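Aromatic-amino-acid aminotransferase (Burkholderia pseudomallei, PDB 4F4E) probably catalyses the pyridoxal phosphate-dependent transfer of amino groups between aromatic amino acids such as tyrosine and 2-oxoglutarate, working as a homodimer. Local coordinates at residues 145-150 / 166-171; 188-193 / 225-230; 86-91 / 306-311. One frame throughout, in Å; residues are numbered along the deposited sequence.

Interaction 1 of 3, residues 145-150 / 166-171; sequences KVAISD and EVVAYP. With EDO (1,2-ethanediol), chain C.
The carbonyl oxygen of Ile148 is gripped twice by the neighbouring strand: Tyr170 N gives Ile148 O a hydrogen bond of 2.8 Å, and Ala169 CA adds a CH...O contact to Ile148 O at 3.1 Å. The same oxygen sits above the rim of the Tyr170 ring. What brings the ring there is its first torsion, with CG lodged between the backbone N and the carbonyl carbon (chi1 52°), which folds it across residues 148-149. On that face Ser149 makes a CH-pi contact, its CA 3.7 Å from the Tyr170 ring centroid. The phenol oxygen has two hydrogen-bonding partners: O1 of an ethanediol molecule, probably from the crystallisation liquor and close to the ring plane, donates to Tyr170 OH at 2.7 Å, while Tyr170 OH also bonds Val199 O of strand 197-201, on the other side of 146-150.

Strands 146-150 and 167-174 are the parallel neighbours of a beta-alpha-beta unit whose connecting helix is 154-162, part of the central sheet of this class I aminotransferase. Five backbone bonds hold them in register; the last, from Asp150 N to Tyr170 O (2.9 Å), is the most bent, at 140°.

On the face bearing Ile148 and Val167 the contact between the strands is apolar. Their side chains cross at about a right angle, Ile148 CG1 lying 3.8 Å from Val167 CG1, and helix 154-162 packs on them through Arg157 and Phe160. At the N-terminal end of the paired segments Lys145 and Glu166 run side by side, yet Lys145 NZ stays 4.4 Å from Glu166 OE1, too far for a salt bridge.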
loop_
_atom_site.group_PDB
_atom_site.type_symbol
_atom_site.label_atom_id
_atom_site.label_comp_id
_atom_site.label_asym_id
_atom_site.label_seq_id
_atom_site.Cartn_x
_atom_site.Cartn_y
_atom_site.Cartn_z
ATOM N N LYS A 145 -22.102 9.572 8.889
ATOM C CA LYS A 145 -22.197 9.571 7.454
ATOM C C LYS A 145 -21.029 10.392 6.900
ATOM O O LYS A 145 -20.425 11.181 7.619
ATOM C CB LYS A 145 -23.531 10.130 6.997
ATOM C CG LYS A 145 -24.727 9.293 7.503
ATOM C CD LYS A 145 -26.033 9.912 7.087
ATOM C CE LYS A 145 -27.173 9.138 7.731
ATOM N NZ LYS A 145 -28.312 10.063 7.897
ATOM N N VAL A 146 -20.754 10.197 5.622
ATOM C CA VAL A 146 -19.742 10.937 4.906
ATOM C C VAL A 146 -20.392 11.743 3.817
ATOM O O VAL A 146 -21.202 11.203 3.039
ATOM C CB VAL A 146 -18.737 9.976 4.275
ATOM C CG1 VAL A 146 -17.750 10.744 3.395
ATOM C CG2 VAL A 146 -18.040 9.211 5.359
ATOM N N ALA A 147 -20.035 13.022 3.725
ATOM C CA ALA A 147 -20.578 13.935 2.729
ATOM C C ALA A 147 -19.475 14.341 1.785
ATOM O O ALA A 147 -18.438 14.797 2.228
ATOM C CB ALA A 147 -21.169 15.170 3.391
ATOM N N ILE A 148 -19.751 14.182 0.489
ATOM C CA ILE A 148 -18.841 14.525 -0.589
ATOM C C ILE A 148 -19.435 15.583 -1.503
ATOM O O ILE A 148 -20.653 15.783 -1.521
ATOM C CB ILE A 148 -18.415 13.268 -1.396
ATOM C CG1 ILE A 148 -19.601 12.596 -2.099
ATOM C CG2 ILE A 148 -17.721 12.317 -0.467
ATOM C CD1 ILE A 148 -19.186 11.563 -3.151
ATOM N N SER A 149 -18.596 16.232 -2.319
ATOM C CA SER A 149 -19.139 17.232 -3.241
ATOM C C SER A 149 -19.955 16.589 -4.344
ATOM O O SER A 149 -19.639 15.478 -4.800
ATOM C CB SER A 149 -18.042 18.122 -3.819
ATOM O OG SER A 149 -17.059 17.409 -4.575
ATOM N N ASP A 150 -20.974 17.308 -4.814
ATOM C CA ASP A 150 -21.688 16.968 -6.045
ATOM C C ASP A 150 -21.107 17.724 -7.244
ATOM O O ASP A 150 -21.323 18.946 -7.367
ATOM C CB ASP A 150 -23.160 17.396 -5.897
ATOM C CG ASP A 150 -23.990 17.098 -7.140
ATOM O OD1 ASP A 150 -23.678 16.106 -7.814
ATOM O OD2 ASP A 150 -24.952 17.860 -7.398
ATOM N N GLU A 166 -22.224 5.282 4.967
ATOM C CA GLU A 166 -23.204 5.791 4.021
ATOM C C GLU A 166 -22.669 7.130 3.512
ATOM O O GLU A 166 -22.252 7.970 4.313
ATOM C CB GLU A 166 -24.552 5.995 4.735
ATOM C CG GLU A 166 -25.608 6.673 3.872
ATOM C CD GLU A 166 -26.886 7.016 4.630
ATOM O OE1 GLU A 166 -27.098 6.439 5.718
ATOM O OE2 GLU A 166 -27.647 7.885 4.113
ATOM N N VAL A 167 -22.706 7.341 2.194
ATOM C CA VAL A 167 -22.171 8.561 1.577
ATOM C C VAL A 167 -23.334 9.380 1.011
ATOM O O VAL A 167 -24.207 8.857 0.339
ATOM C CB VAL A 167 -21.140 8.224 0.480
ATOM C CG1 VAL A 167 -20.595 9.516 -0.169
ATOM C CG2 VAL A 167 -20.004 7.354 1.060
ATOM N N VAL A 168 -23.322 10.679 1.290
ATOM C CA VAL A 168 -24.289 11.591 0.753
ATOM C C VAL A 168 -23.488 12.690 0.059
ATOM O O VAL A 168 -22.264 12.775 0.259
ATOM C CB VAL A 168 -25.162 12.227 1.842
ATOM C CG1 VAL A 168 -26.013 11.192 2.608
ATOM C CG2 VAL A 168 -24.346 13.068 2.814
ATOM N N ALA A 169 -24.161 13.528 -0.720
ATOM C CA ALA A 169 -23.493 14.582 -1.477
ATOM C C ALA A 169 -24.058 15.937 -1.112
ATOM O O ALA A 169 -25.296 16.105 -0.966
ATOM C CB ALA A 169 -23.625 14.343 -2.980
ATOM N N TYR A 170 -23.176 16.913 -0.922
ATOM C CA TYR A 170 -23.603 18.272 -0.772
ATOM C C TYR A 170 -23.611 18.964 -2.140
ATOM O O TYR A 170 -22.717 18.708 -2.959
ATOM C CB TYR A 170 -22.757 19.076 0.235
ATOM C CG TYR A 170 -21.248 19.043 0.041
ATOM C CD1 TYR A 170 -20.623 19.906 -0.821
ATOM C CD2 TYR A 170 -20.444 18.166 0.768
ATOM C CE1 TYR A 170 -19.234 19.889 -0.984
ATOM C CE2 TYR A 170 -19.055 18.163 0.633
ATOM C CZ TYR A 170 -18.459 19.003 -0.266
ATOM O OH TYR A 170 -17.066 18.987 -0.456
ATOM N N PRO A 171 -24.629 19.817 -2.389
ATOM C CA PRO A 171 -24.592 20.653 -3.589
ATOM C C PRO A 171 -23.243 21.350 -3.711
ATOM O O PRO A 171 -22.697 21.782 -2.694
ATOM C CB PRO A 171 -25.736 21.655 -3.366
ATOM C CG PRO A 171 -26.672 20.966 -2.413
ATOM C CD PRO A 171 -25.756 20.184 -1.500
HETATM C C1 EDO C . -15.482 21.294 -2.146
HETATM O O1 EDO C . -14.887 20.105 -1.687
HETATM C C2 EDO C . -14.611 22.540 -1.931
HETATM O O2 EDO C . -13.463 22.500 -2.731
#

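Interaction 2 of 3, residues 188-193 / 225-230; sequences ALNGYE and KARRLV
Arg227 lays the flat of its guanidinium over the turn at residues 189-192, with Asn190 O 3.2 Å above the plane and over its centre. The arginine leaves the end of helix 214-227 extended as far as CD and then bends (chi3 72°), which swings the planar group across the type I turn, Leu189 to Tyr192, at the end of helix 182-189. Asn190 and Arg227 cross at about a right angle, their amide and guanidinium planes 83° apart. The carboxylate of Glu193 is also set nearly perpendicular to the guanidinium, at 86°, and approaches its edge; Glu193 OE2 remains 4.1 Å from Arg227 NH2, beyond salt-bridge range.

The polar focus is Tyr192 O. Arg227 NH2 reaches Tyr192 O at 2.9 Å, from above the carbonyl plane instead of along a lone pair, and Arg227 NE adds a weak bond to Tyr192 O at 3.0 Å. A water on the guanidinium face opposite Asn190 O donates both to Tyr192 O and to Arg227 O, joining the two backbones.

Just beyond, the chain turns through Arg228, whose positive phi belongs to a Schellman motif closing helix 214-227, and then presents Leu229 to the turn. Leu229 CD2 lies 3.3 Å from Glu193 O, and it also meets Tyr192 CB at 4.0 Å. Leu229 CD1 meets Leu189 CD2 at 4.2 Å, and both leucines rest on Val198 of strand 197-201; the contact thus joins two helix ends beside the sheet.

Since both bonds to Tyr192 O are bent and Asn190 O lies over the guanidinium face, the hold of Arg227 is probably as much electrostatic as directional: a delocalised cation set among the carbonyl oxygens at the end of helix 182-189, whose partial negative charge it would offset.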
loop_
_atom_site.group_PDB
_atom_site.type_symbol
_atom_site.label_atom_id
_atom_site.label_comp_id
_atom_site.label_asym_id
_atom_site.label_seq_id
_atom_site.Cartn_x
_atom_site.Cartn_y
_atom_site.Cartn_z
ATOM N N ALA A 188 -26.643 22.605 3.077
ATOM C CA ALA A 188 -26.425 21.172 3.348
ATOM C C ALA A 188 -25.612 20.976 4.614
ATOM O O ALA A 188 -25.986 20.190 5.479
ATOM C CB ALA A 188 -25.745 20.476 2.156
ATOM N N LEU A 189 -24.490 21.693 4.731
ATOM C CA LEU A 189 -23.665 21.594 5.921
ATOM C C LEU A 189 -24.461 21.999 7.163
ATOM O O LEU A 189 -24.371 21.355 8.201
ATOM C CB LEU A 189 -22.419 22.478 5.793
ATOM C CG LEU A 189 -21.418 22.186 4.682
ATOM C CD1 LEU A 189 -20.449 23.374 4.581
ATOM C CD2 LEU A 189 -20.704 20.877 4.945
ATOM N N ASN A 190 -25.262 23.051 7.041
ATOM C CA ASN A 190 -26.121 23.534 8.138
ATOM C C ASN A 190 -27.246 22.576 8.553
ATOM O O ASN A 190 -28.000 22.852 9.510
ATOM C CB ASN A 190 -26.660 24.940 7.797
ATOM C CG ASN A 190 -25.734 26.033 8.275
ATOM O OD1 ASN A 190 -25.068 25.906 9.329
ATOM N ND2 ASN A 190 -25.677 27.106 7.535
ATOM N N GLY A 191 -27.367 21.466 7.853
ATOM C CA GLY A 191 -28.260 20.374 8.228
ATOM C C GLY A 191 -27.616 19.071 8.651
ATOM O O GLY A 191 -28.313 18.150 9.099
ATOM N N TYR A 192 -26.289 18.973 8.561
ATOM C CA TYR A 192 -25.614 17.741 8.925
ATOM C C TYR A 192 -25.464 17.570 10.431
ATOM O O TYR A 192 -25.219 18.531 11.171
ATOM C CB TYR A 192 -24.226 17.648 8.273
ATOM C CG TYR A 192 -24.239 17.504 6.765
ATOM C CD1 TYR A 192 -25.366 17.009 6.072
ATOM C CD2 TYR A 192 -23.096 17.821 6.026
ATOM C CE1 TYR A 192 -25.345 16.854 4.688
ATOM C CE2 TYR A 192 -23.078 17.689 4.658
ATOM C CZ TYR A 192 -24.181 17.203 3.985
ATOM O OH TYR A 192 -24.106 17.062 2.628
ATOM N N GLU A 193 -25.613 16.332 10.881
ATOM C CA GLU A 193 -25.511 16.017 12.273
ATOM C C GLU A 193 -24.068 16.024 12.783
ATOM O O GLU A 193 -23.135 15.781 12.051
ATOM C CB GLU A 193 -26.170 14.670 12.553
ATOM C CG GLU A 193 -27.667 14.772 12.520
ATOM C CD GLU A 193 -28.232 15.852 13.483
ATOM O OE1 GLU A 193 -27.936 15.782 14.707
ATOM O OE2 GLU A 193 -28.984 16.748 13.029
ATOM N N LYS A 225 -17.281 24.068 12.475
ATOM C CA LYS A 225 -17.016 24.262 13.902
ATOM C C LYS A 225 -18.317 24.269 14.703
ATOM O O LYS A 225 -18.459 23.500 15.666
ATOM C CB LYS A 225 -16.183 25.525 14.175
ATOM C CG LYS A 225 -15.771 25.649 15.652
ATOM C CD LYS A 225 -14.357 26.209 15.847
ATOM C CE LYS A 225 -13.928 26.296 17.318
ATOM N NZ LYS A 225 -12.911 25.293 17.715
ATOM N N ALA A 226 -19.263 25.123 14.308
ATOM C CA ALA A 226 -20.529 25.261 15.017
ATOM C C ALA A 226 -21.325 23.945 15.101
ATOM O O ALA A 226 -21.965 23.658 16.154
ATOM C CB ALA A 226 -21.372 26.385 14.431
ATOM N N ARG A 227 -21.270 23.143 14.042
ATOM C CA ARG A 227 -22.038 21.909 13.995
ATOM C C ARG A 227 -21.258 20.656 14.372
ATOM O O ARG A 227 -21.797 19.560 14.394
ATOM C CB ARG A 227 -22.720 21.804 12.656
ATOM C CG ARG A 227 -23.817 22.868 12.547
ATOM C CD ARG A 227 -24.595 22.726 11.276
ATOM N NE ARG A 227 -25.452 21.554 11.333
ATOM C CZ ARG A 227 -26.572 21.464 12.049
ATOM N NH1 ARG A 227 -27.009 22.466 12.801
ATOM N NH2 ARG A 227 -27.285 20.357 11.989
ATOM N N ARG A 228 -19.994 20.836 14.765
ATOM C CA ARG A 228 -19.134 19.719 15.173
ATOM C C ARG A 228 -19.060 18.635 14.097
ATOM O O ARG A 228 -19.120 17.449 14.381
ATOM C CB ARG A 228 -19.561 19.179 16.528
ATOM C CG ARG A 228 -19.725 20.315 17.545
ATOM C CD ARG A 228 -19.880 19.793 18.957
ATOM N NE ARG A 228 -21.209 19.198 19.167
ATOM C CZ ARG A 228 -21.470 17.892 19.321
ATOM N NH1 ARG A 228 -20.502 16.961 19.290
ATOM N NH2 ARG A 228 -22.739 17.513 19.498
ATOM N N LEU A 229 -18.884 19.092 12.864
ATOM C CA LEU A 229 -18.614 18.211 11.749
ATOM C C LEU A 229 -17.122 17.873 11.750
ATOM O O LEU A 229 -16.313 18.575 12.353
ATOM C CB LEU A 229 -19.026 18.884 10.451
ATOM C CG LEU A 229 -20.445 19.479 10.493
ATOM C CD1 LEU A 229 -20.778 19.905 9.076
ATOM C CD2 LEU A 229 -21.500 18.508 11.024
ATOM N N VAL A 230 -16.755 16.806 11.056
ATOM C CA VAL A 230 -15.356 16.376 11.000
ATOM C C VAL A 230 -14.879 16.682 9.601
ATOM O O VAL A 230 -15.269 16.020 8.633
ATOM C CB VAL A 230 -15.222 14.870 11.297
ATOM C CG1 VAL A 230 -13.745 14.437 11.136
ATOM C CG2 VAL A 230 -15.801 14.547 12.681
HETATM O O HOH W 1 -24.557 19.328 13.973
#

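Interaction 3 of 3, residues 86-91 / 306-311; sequences RGYLPI and YSNPPT
Asn308 sets its amide at the edge of the Tyr88 ring, where Asn308 OD1 comes to 3.3 Å from Tyr88 CD1. In the asparagine CG lies between the backbone N and the carbonyl carbon (chi1 41°), which places the amide beside the ring with the two planes 59° apart. CB of Asn308 meanwhile rests 3.3 Å from Leu89 O. No direct hydrogen bond spans the contact; the hydrogen bonding runs through water. One molecule accepts from Leu89 N (2.9 Å) and donates to Asn308 OD1 and Pro309 O, which satisfies the amide oxygen and probably helps to orient the amide.

Leu89 has CG beside its backbone N and opposite the carbonyl carbon (chi1 -68°), which sets its branches against Pro309 and Thr311: Leu89 CG touches Thr311 OG1 at 3.3 Å, and Leu89 CD1 lies 3.5 Å from Pro309 O. Thr311 OG1 itself is hydrogen-bonded to Gly275 of the second subunit. Farther along, Ile91 CG1 packs on Ser307 O and the Ile91 side chain on helix 288-303.

Tyr88 OH is hydrogen-bonded to the pyridoxal phosphate-lysine side chain of the second subunit, an arrangement typical of the shared, dimer-interface active site of class I aminotransferases.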
loop_
_atom_site.group_PDB
_atom_site.type_symbol
_atom_site.label_atom_id
_atom_site.label_comp_id
_atom_site.label_asym_id
_atom_site.label_seq_id
_atom_site.Cartn_x
_atom_site.Cartn_y
_atom_site.Cartn_z
ATOM N N ARG A 86 17.558 -2.109 2.484
ATOM C CA ARG A 86 16.138 -1.822 2.304
ATOM C C ARG A 86 15.311 -2.668 3.277
ATOM O O ARG A 86 14.381 -3.385 2.813
ATOM C CB ARG A 86 15.725 -2.053 0.832
ATOM C CG ARG A 86 14.896 -0.905 0.256
ATOM C CD ARG A 86 15.707 0.419 0.158
ATOM N NE ARG A 86 16.986 0.250 -0.569
ATOM C CZ ARG A 86 17.131 0.292 -1.905
ATOM N NH1 ARG A 86 16.102 0.546 -2.738
ATOM N NH2 ARG A 86 18.343 0.114 -2.424
ATOM N N GLY A 87 15.678 -2.562 4.575
ATOM C CA GLY A 87 14.824 -2.998 5.706
ATOM C C GLY A 87 13.510 -2.237 5.807
ATOM O O GLY A 87 13.237 -1.373 4.980
ATOM N N TYR A 88 12.669 -2.574 6.791
ATOM C CA TYR A 88 11.352 -2.008 6.876
ATOM C C TYR A 88 11.423 -0.588 7.384
ATOM O O TYR A 88 12.234 -0.281 8.284
ATOM C CB TYR A 88 10.480 -2.792 7.828
ATOM C CG TYR A 88 10.115 -4.197 7.392
ATOM C CD1 TYR A 88 9.245 -4.404 6.357
ATOM C CD2 TYR A 88 10.654 -5.317 8.020
ATOM C CE1 TYR A 88 8.857 -5.689 5.984
ATOM C CE2 TYR A 88 10.297 -6.602 7.635
ATOM C CZ TYR A 88 9.390 -6.783 6.601
ATOM O OH TYR A 88 9.002 -8.087 6.216
ATOM N N LEU A 89 10.550 0.249 6.845
ATOM C CA LEU A 89 10.294 1.561 7.403
ATOM C C LEU A 89 9.416 1.384 8.652
ATOM O O LEU A 89 8.693 0.377 8.772
ATOM C CB LEU A 89 9.562 2.462 6.414
ATOM C CG LEU A 89 10.308 2.909 5.157
ATOM C CD1 LEU A 89 9.422 3.849 4.321
ATOM C CD2 LEU A 89 11.637 3.555 5.533
ATOM N N PRO A 90 9.399 2.404 9.547
ATOM C CA PRO A 90 8.361 2.470 10.565
ATOM C C PRO A 90 6.953 2.397 9.972
ATOM O O PRO A 90 6.754 2.658 8.765
ATOM C CB PRO A 90 8.590 3.871 11.177
ATOM C CG PRO A 90 10.026 4.090 10.998
ATOM C CD PRO A 90 10.220 3.608 9.588
ATOM N N ILE A 91 5.971 2.020 10.822
ATOM C CA ILE A 91 4.612 1.834 10.395
ATOM C C ILE A 91 4.091 3.115 9.770
ATOM O O ILE A 91 3.392 3.079 8.745
ATOM C CB ILE A 91 3.701 1.362 11.546
ATOM C CG1 ILE A 91 4.099 -0.057 12.028
ATOM C CG2 ILE A 91 2.223 1.412 11.134
ATOM C CD1 ILE A 91 3.379 -0.424 13.345
ATOM N N TYR A 306 -1.105 -3.052 5.364
ATOM C CA TYR A 306 0.085 -3.316 4.508
ATOM C C TYR A 306 1.427 -3.269 5.282
ATOM O O TYR A 306 2.499 -3.296 4.659
ATOM C CB TYR A 306 0.127 -2.359 3.315
ATOM C CG TYR A 306 0.066 -0.908 3.721
ATOM C CD1 TYR A 306 1.195 -0.229 4.135
ATOM C CD2 TYR A 306 -1.138 -0.256 3.781
ATOM C CE1 TYR A 306 1.091 1.073 4.587
ATOM C CE2 TYR A 306 -1.255 1.040 4.247
ATOM C CZ TYR A 306 -0.120 1.706 4.641
ATOM O OH TYR A 306 -0.221 3.044 5.050
ATOM N N SER A 307 1.329 -3.248 6.617
ATOM C CA SER A 307 2.455 -3.370 7.555
ATOM C C SER A 307 3.209 -2.049 7.713
ATOM O O SER A 307 3.315 -1.484 8.830
ATOM C CB SER A 307 3.406 -4.495 7.130
ATOM O OG SER A 307 4.009 -4.997 8.262
ATOM N N ASN A 308 3.757 -1.589 6.609
ATOM C CA ASN A 308 4.541 -0.371 6.602
ATOM C C ASN A 308 4.659 0.064 5.141
ATOM O O ASN A 308 4.407 -0.735 4.246
ATOM C CB ASN A 308 5.914 -0.585 7.278
ATOM C CG ASN A 308 6.551 -1.904 6.905
ATOM O OD1 ASN A 308 6.919 -2.111 5.729
ATOM N ND2 ASN A 308 6.648 -2.853 7.906
ATOM N N PRO A 309 4.928 1.350 4.879
ATOM C CA PRO A 309 4.879 1.815 3.494
ATOM C C PRO A 309 6.179 1.638 2.713
ATOM O O PRO A 309 7.229 1.371 3.283
ATOM C CB PRO A 309 4.509 3.309 3.660
ATOM C CG PRO A 309 5.237 3.675 4.911
ATOM C CD PRO A 309 5.212 2.440 5.816
ATOM N N PRO A 310 6.106 1.795 1.388
ATOM C CA PRO A 310 7.289 1.666 0.553
ATOM C C PRO A 310 8.228 2.832 0.708
ATOM O O PRO A 310 7.821 3.943 1.106
ATOM C CB PRO A 310 6.701 1.611 -0.872
ATOM C CG PRO A 310 5.431 2.371 -0.782
ATOM C CD PRO A 310 4.908 2.100 0.601
ATOM N N THR A 311 9.487 2.601 0.388
ATOM C CA THR A 311 10.550 3.535 0.703
ATOM C C THR A 311 10.829 4.522 -0.423
ATOM O O THR A 311 10.958 5.730 -0.169
ATOM C CB THR A 311 11.865 2.802 1.057
ATOM O OG1 THR A 311 11.659 2.019 2.234
ATOM C CG2 THR A 311 13.014 3.822 1.438
HETATM O O HOH W 2 13.921 0.853 3.440
HETATM O O HOH W 3 8.750 -0.478 4.677
HETATM O O HOH W 4 7.658 -1.280 10.765
HETATM O O HOH W 5 1.984 3.850 6.294
#

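Interactions 1 and 2 follow one another along the chain, and both are nested inside the long loop that interaction 3 closes. The first two have centres 12 Å apart and touch: the Tyr192 ring packs on Ala147, and Ala188 on Tyr170 and Pro171. Interaction 1 builds one side of the mixed central sheet, and interaction 2 lies over it where helices 182-189 and 214-227 end. Interaction 3 is separate, its centre 33 Å and 37 Å from theirs, with nearest atoms about 19 Å away in each case. It packs near strand 118-124, at the other border of the same sheet, and lies at the dimer interface, next to the cofactor of the second subunit.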